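Local coordinates for sulfur carrier protein ThiS (PDB 1ZUD), which carries sulfur at its C-terminus and donates it to build the thiazole phosphate moiety of thiamine phosphate, at residues D[16-21]-D[32-37]; D[20-25]-D[57-62]. All coordinates share one frame; numbering follows the deposited sequence.

Contact 1 (D[16-21]-D[32-37]); sequences QTVHEL and AALAIN
In the ubiquitin-like beta-grasp fold of ThiS, the helix lies across one face of the sheet, and here its first turn meets strand 32-36 as Val18 packs on Leu34 and Ile36. The two methyls of Val18 divide the work. CG1 stands anti to the backbone N (chi1 171°) and meets the forked end of Leu34 head-on, 4.0 Å from Leu34 CD2, with Leu34 CD1 almost as near. CG2 of Val18 serves the other neighbour, lying 4.1 Å from Ile36 CD1; these two side chains run past each other in opposite directions. Ile36 reaches that far because its CG1 arm is extended (chi2 177°) and puts CD1 at its end. A short branched valine suits the helix side, since one residue can touch two strand residues at once, while the longer leucine and isoleucine span the gap from the strand.

Just before Val18, a capping box fixes the start of the helix. Thr17 OG1 accepts from Glu20 N at 3.1 Å, a nearly straight bond of 166°. In return, Thr17 N gives its hydrogen to Glu20 OE1 at 2.9 Å, on the anti lone pair of that carboxylate oxygen. The box thus gives Glu20 N, a first-turn amide with no helical acceptor, a partner in the threonine hydroxyl.

The contact is buried near the centre of the chain. Trp46 and His49, from the loop after strand 39-40, touch Leu34 and Ile36 respectively, and Ile57 of strand 56-61 packs beside Leu34. Ala33 and Ala35, alternating with Leu34 and Ile36, pack on Trp174 and Leu232 of the ThiF chain, respectively.

Contact 2 (D[20-25]-D[57-62]); sequences ELLEQL and ILLFQV
A 2.9 Å backbone bond from Gln24 N to Glu20 O helps wind the last turn of helix 18-24, the turn that carries Leu21 and Leu22 to Ile57 and Leu59 of the strand. The next bond, from Leu25 N to Leu21 O, continues the helical pattern to its end. These bonds satisfy backbone groups within the helix; the side chains that touch the strand are all aliphatic.

Leu21 and Ile57 point at each other and meet end to end, Leu21 CD2 lying 4.1 Å from Ile57 CD1. The approach of Leu22 to Leu59 is different: the two side chains cross at a slant, and one methyl of each fork touches, Leu22 CD2 to Leu59 CD2 at 4.1 Å. The stem of Leu22 leaves the helix at its flank; with CG anti to the carbonyl carbon (chi1 -62°), CD1 continues the extended chain and CD2, the branch that turns off it, meets Leu59. Leucine suits both helix positions because it is long enough to bring a methyl to the strand, and the adjacent pair reaches Ile57 and Leu59, two residues apart on one side of the strand.

Ile3 packs against both Leu21 and Ile57, and Phe5 against Leu59, while Trp46 covers Leu22. On the other face, Leu58 and Phe60 pack on Arg230 and Leu219 of the ThiF chain, respectively. Strand 56-61 is the middle strand of the sheet, lying under the helix between 2-5 and 32-36.

Both contacts are buried, apolar packing of helix 18-24 against the same face of the sheet, and they share Glu20 and Leu21. Contact 1 uses the capped start of the helix and strand 32-36; contact 2 uses its last turn and strand 56-61. Their polar chemistry differs accordingly: contact 1 adds a side-chain capping box, whereas contact 2 has only backbone helical bonds beside its packing. Every touching residue of contact 1 is buried, while Leu59 in contact 2 is partly exposed. The strands are antiparallel neighbours, probably joined by backbone bonds from Ala33 N to Phe60 O and Ala35 N to Leu58 O, and the two patches adjoin in one core.

Contact 1 (D[16-21]-D[32-37])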
loop_
_atom_site.group_PDB
_atom_site.type_symbol
_atom_site.label_atom_id
_atom_site.label_comp_id
_atom_site.label_asym_id
_atom_site.label_seq_id
_atom_site.Cartn_x
_atom_site.Cartn_y
_atom_site.Cartn_z
ATOM N N GLN D 16 -23.377 -9.809 29.733
ATOM C CA GLN D 16 -24.039 -8.952 28.723
ATOM C C GLN D 16 -23.843 -9.436 27.299
ATOM O O GLN D 16 -22.805 -9.986 26.966
ATOM C CB GLN D 16 -23.496 -7.534 28.733
ATOM C CG GLN D 16 -23.807 -6.668 29.924
ATOM C CD GLN D 16 -23.252 -5.253 29.719
ATOM O OE1 GLN D 16 -22.038 -5.058 29.676
ATOM N NE2 GLN D 16 -24.144 -4.271 29.562
ATOM N N THR D 17 -24.822 -9.188 26.427
ATOM C CA THR D 17 -24.645 -9.623 25.040
ATOM C C THR D 17 -23.986 -8.437 24.300
ATOM O O THR D 17 -23.936 -7.335 24.807
ATOM C CB THR D 17 -25.987 -9.915 24.340
ATOM O OG1 THR D 17 -26.784 -8.721 24.392
ATOM C CG2 THR D 17 -26.787 -11.103 25.068
ATOM N N VAL D 18 -23.495 -8.686 23.107
ATOM C CA VAL D 18 -22.914 -7.587 22.332
ATOM C C VAL D 18 -23.955 -6.511 22.149
ATOM O O VAL D 18 -23.666 -5.340 22.320
ATOM C CB VAL D 18 -22.420 -8.099 20.959
ATOM C CG1 VAL D 18 -22.032 -6.921 20.067
ATOM C CG2 VAL D 18 -21.282 -9.079 21.184
ATOM N N HIS D 19 -25.203 -6.906 21.855
ATOM C CA HIS D 19 -26.260 -5.918 21.657
ATOM C C HIS D 19 -26.418 -5.069 22.912
ATOM O O HIS D 19 -26.472 -3.833 22.840
ATOM C CB HIS D 19 -27.619 -6.620 21.323
ATOM C CG HIS D 19 -28.814 -5.730 21.445
ATOM N ND1 HIS D 19 -29.235 -4.892 20.427
ATOM C CD2 HIS D 19 -29.639 -5.488 22.493
ATOM C CE1 HIS D 19 -30.256 -4.167 20.850
ATOM N NE2 HIS D 19 -30.518 -4.506 22.096
ATOM N N GLU D 20 -26.500 -5.700 24.082
ATOM C CA GLU D 20 -26.693 -4.892 25.299
ATOM C C GLU D 20 -25.515 -3.947 25.547
ATOM O O GLU D 20 -25.684 -2.803 25.982
ATOM C CB GLU D 20 -26.868 -5.805 26.530
ATOM C CG GLU D 20 -27.996 -6.852 26.357
ATOM C CD GLU D 20 -28.154 -7.773 27.587
ATOM O OE1 GLU D 20 -27.199 -8.520 27.932
ATOM O OE2 GLU D 20 -29.242 -7.742 28.208
ATOM N N LEU D 21 -24.306 -4.441 25.307
ATOM C CA LEU D 21 -23.135 -3.581 25.482
ATOM C C LEU D 21 -23.185 -2.385 24.506
ATOM O O LEU D 21 -22.932 -1.249 24.903
ATOM C CB LEU D 21 -21.836 -4.376 25.232
ATOM C CG LEU D 21 -20.560 -3.525 25.320
ATOM C CD1 LEU D 21 -20.476 -2.961 26.721
ATOM C CD2 LEU D 21 -19.324 -4.328 24.998
ATOM N N ALA D 32 -22.201 -0.929 10.912
ATOM C CA ALA D 32 -21.067 -1.307 11.762
ATOM C C ALA D 32 -20.744 -2.785 11.734
ATOM O O ALA D 32 -21.596 -3.609 11.425
ATOM C CB ALA D 32 -21.340 -0.856 13.256
ATOM N N ALA D 33 -19.493 -3.140 11.996
ATOM C CA ALA D 33 -19.169 -4.559 12.063
ATOM C C ALA D 33 -18.378 -4.632 13.353
ATOM O O ALA D 33 -17.856 -3.627 13.829
ATOM C CB ALA D 33 -18.318 -5.035 10.849
ATOM N N LEU D 34 -18.299 -5.818 13.919
ATOM C CA LEU D 34 -17.632 -5.997 15.194
ATOM C C LEU D 34 -16.704 -7.236 15.180
ATOM O O LEU D 34 -17.027 -8.281 14.586
ATOM C CB LEU D 34 -18.731 -6.117 16.295
ATOM C CG LEU D 34 -18.167 -6.257 17.713
ATOM C CD1 LEU D 34 -18.691 -5.114 18.559
ATOM C CD2 LEU D 34 -18.490 -7.620 18.295
ATOM N N ALA D 35 -15.534 -7.102 15.801
ATOM C CA ALA D 35 -14.627 -8.224 15.916
ATOM C C ALA D 35 -14.370 -8.463 17.404
ATOM O O ALA D 35 -14.344 -7.506 18.206
ATOM C CB ALA D 35 -13.319 -7.933 15.241
ATOM N N ILE D 36 -14.212 -9.724 17.785
ATOM C CA ILE D 36 -13.870 -10.014 19.188
ATOM C C ILE D 36 -12.659 -10.881 19.089
ATOM O O ILE D 36 -12.698 -11.909 18.410
ATOM C CB ILE D 36 -15.006 -10.767 19.966
ATOM C CG1 ILE D 36 -16.122 -9.775 20.269
ATOM C CG2 ILE D 36 -14.452 -11.370 21.324
ATOM C CD1 ILE D 36 -17.370 -10.418 20.991
ATOM N N ASN D 37 -11.570 -10.455 19.737
ATOM C CA ASN D 37 -10.358 -11.236 19.673
ATOM C C ASN D 37 -9.968 -11.515 18.233
ATOM O O ASN D 37 -9.644 -12.631 17.863
ATOM C CB ASN D 37 -10.532 -12.534 20.451
ATOM C CG ASN D 37 -10.808 -12.260 21.917
ATOM O OD1 ASN D 37 -10.380 -11.231 22.440
ATOM N ND2 ASN D 37 -11.541 -13.159 22.582
#

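Contact 2 (D[20-25]-D[57-62])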
loop_
_atom_site.group_PDB
_atom_site.type_symbol
_atom_site.label_atom_id
_atom_site.label_comp_id
_atom_site.label_asym_id
_atom_site.label_seq_id
_atom_site.Cartn_x
_atom_site.Cartn_y
_atom_site.Cartn_z
ATOM N N GLU D 20 -26.500 -5.700 24.082
ATOM C CA GLU D 20 -26.693 -4.892 25.299
ATOM C C GLU D 20 -25.515 -3.947 25.547
ATOM O O GLU D 20 -25.684 -2.803 25.982
ATOM C CB GLU D 20 -26.868 -5.805 26.530
ATOM C CG GLU D 20 -27.996 -6.852 26.357
ATOM C CD GLU D 20 -28.154 -7.773 27.587
ATOM O OE1 GLU D 20 -27.199 -8.520 27.932
ATOM O OE2 GLU D 20 -29.242 -7.742 28.208
ATOM N N LEU D 21 -24.306 -4.441 25.307
ATOM C CA LEU D 21 -23.135 -3.581 25.482
ATOM C C LEU D 21 -23.185 -2.385 24.506
ATOM O O LEU D 21 -22.932 -1.249 24.903
ATOM C CB LEU D 21 -21.836 -4.376 25.232
ATOM C CG LEU D 21 -20.560 -3.525 25.320
ATOM C CD1 LEU D 21 -20.476 -2.961 26.721
ATOM C CD2 LEU D 21 -19.324 -4.328 24.998
ATOM N N LEU D 22 -23.511 -2.628 23.235
ATOM C CA LEU D 22 -23.534 -1.516 22.265
ATOM C C LEU D 22 -24.610 -0.506 22.687
ATOM O O LEU D 22 -24.437 0.711 22.549
ATOM C CB LEU D 22 -23.779 -2.045 20.824
ATOM C CG LEU D 22 -22.660 -2.996 20.318
ATOM C CD1 LEU D 22 -22.938 -3.428 18.885
ATOM C CD2 LEU D 22 -21.291 -2.283 20.406
ATOM N N GLU D 23 -25.705 -1.019 23.231
ATOM C CA GLU D 23 -26.808 -0.179 23.710
ATOM C C GLU D 23 -26.331 0.687 24.872
ATOM O O GLU D 23 -26.613 1.895 24.922
ATOM C CB GLU D 23 -27.990 -1.043 24.182
ATOM C CG GLU D 23 -28.835 -1.609 23.063
ATOM C CD GLU D 23 -29.652 -0.534 22.349
ATOM O OE1 GLU D 23 -30.742 -0.146 22.852
ATOM O OE2 GLU D 23 -29.204 -0.071 21.285
ATOM N N GLN D 24 -25.605 0.069 25.797
ATOM C CA GLN D 24 -25.052 0.804 26.947
ATOM C C GLN D 24 -24.129 1.968 26.462
ATOM O O GLN D 24 -24.205 3.088 26.976
ATOM C CB GLN D 24 -24.246 -0.151 27.815
ATOM C CG GLN D 24 -24.079 0.304 29.244
ATOM C CD GLN D 24 -25.421 0.647 29.914
ATOM O OE1 GLN D 24 -25.705 1.809 30.187
ATOM N NE2 GLN D 24 -26.250 -0.373 30.165
ATOM N N LEU D 25 -23.289 1.697 25.460
ATOM C CA LEU D 25 -22.334 2.677 24.896
ATOM C C LEU D 25 -22.954 3.619 23.885
ATOM O O LEU D 25 -22.263 4.449 23.264
ATOM C CB LEU D 25 -21.179 1.944 24.230
ATOM C CG LEU D 25 -20.346 1.037 25.134
ATOM C CD1 LEU D 25 -19.315 0.268 24.285
ATOM C CD2 LEU D 25 -19.646 1.890 26.228
ATOM N N ILE D 57 -12.383 -6.022 21.867
ATOM C CA ILE D 57 -13.432 -5.743 20.910
ATOM C C ILE D 57 -13.150 -4.518 20.056
ATOM O O ILE D 57 -12.606 -3.531 20.536
ATOM C CB ILE D 57 -14.736 -5.539 21.656
ATOM C CG1 ILE D 57 -15.026 -6.772 22.548
ATOM C CG2 ILE D 57 -15.894 -5.444 20.671
ATOM C CD1 ILE D 57 -16.272 -6.557 23.424
ATOM N N LEU D 58 -13.513 -4.615 18.784
ATOM C CA LEU D 58 -13.367 -3.511 17.818
ATOM C C LEU D 58 -14.730 -3.309 17.188
ATOM O O LEU D 58 -15.389 -4.265 16.752
ATOM C CB LEU D 58 -12.408 -3.884 16.687
ATOM C CG LEU D 58 -10.997 -4.288 17.063
ATOM C CD1 LEU D 58 -10.195 -4.459 15.782
ATOM C CD2 LEU D 58 -10.365 -3.183 17.962
ATOM N N LEU D 59 -15.158 -2.069 17.163
ATOM C CA LEU D 59 -16.413 -1.715 16.561
ATOM C C LEU D 59 -16.021 -0.679 15.494
ATOM O O LEU D 59 -15.430 0.339 15.833
ATOM C CB LEU D 59 -17.298 -1.073 17.603
ATOM C CG LEU D 59 -18.563 -0.582 16.945
ATOM C CD1 LEU D 59 -19.371 -1.809 16.461
ATOM C CD2 LEU D 59 -19.319 0.313 17.939
ATOM N N PHE D 60 -16.303 -0.933 14.226
ATOM C CA PHE D 60 -15.893 0.032 13.172
ATOM C C PHE D 60 -16.961 0.156 12.085
ATOM O O PHE D 60 -17.840 -0.691 11.947
ATOM C CB PHE D 60 -14.529 -0.396 12.543
ATOM C CG PHE D 60 -14.496 -1.854 12.075
ATOM C CD1 PHE D 60 -14.378 -2.905 13.001
ATOM C CD2 PHE D 60 -14.664 -2.171 10.734
ATOM C CE1 PHE D 60 -14.434 -4.255 12.581
ATOM C CE2 PHE D 60 -14.716 -3.507 10.298
ATOM C CZ PHE D 60 -14.599 -4.565 11.235
ATOM N N GLN D 61 -16.877 1.208 11.287
ATOM C CA GLN D 61 -17.892 1.406 10.252
ATOM C C GLN D 61 -17.401 0.980 8.897
ATOM O O GLN D 61 -16.180 0.965 8.643
ATOM C CB GLN D 61 -18.278 2.887 10.187
ATOM C CG GLN D 61 -19.122 3.335 11.359
ATOM C CD GLN D 61 -20.615 3.218 11.060
ATOM O OE1 GLN D 61 -21.069 3.653 9.996
ATOM N NE2 GLN D 61 -21.383 2.643 11.996
ATOM N N VAL D 62 -18.352 0.628 8.033
ATOM C CA VAL D 62 -18.002 0.237 6.685
ATOM C C VAL D 62 -17.491 1.481 5.888
ATOM O O VAL D 62 -17.966 2.615 6.098
ATOM C CB VAL D 62 -19.240 -0.342 5.930
ATOM C CG1 VAL D 62 -20.428 0.737 5.880
ATOM C CG2 VAL D 62 -18.789 -0.840 4.490
#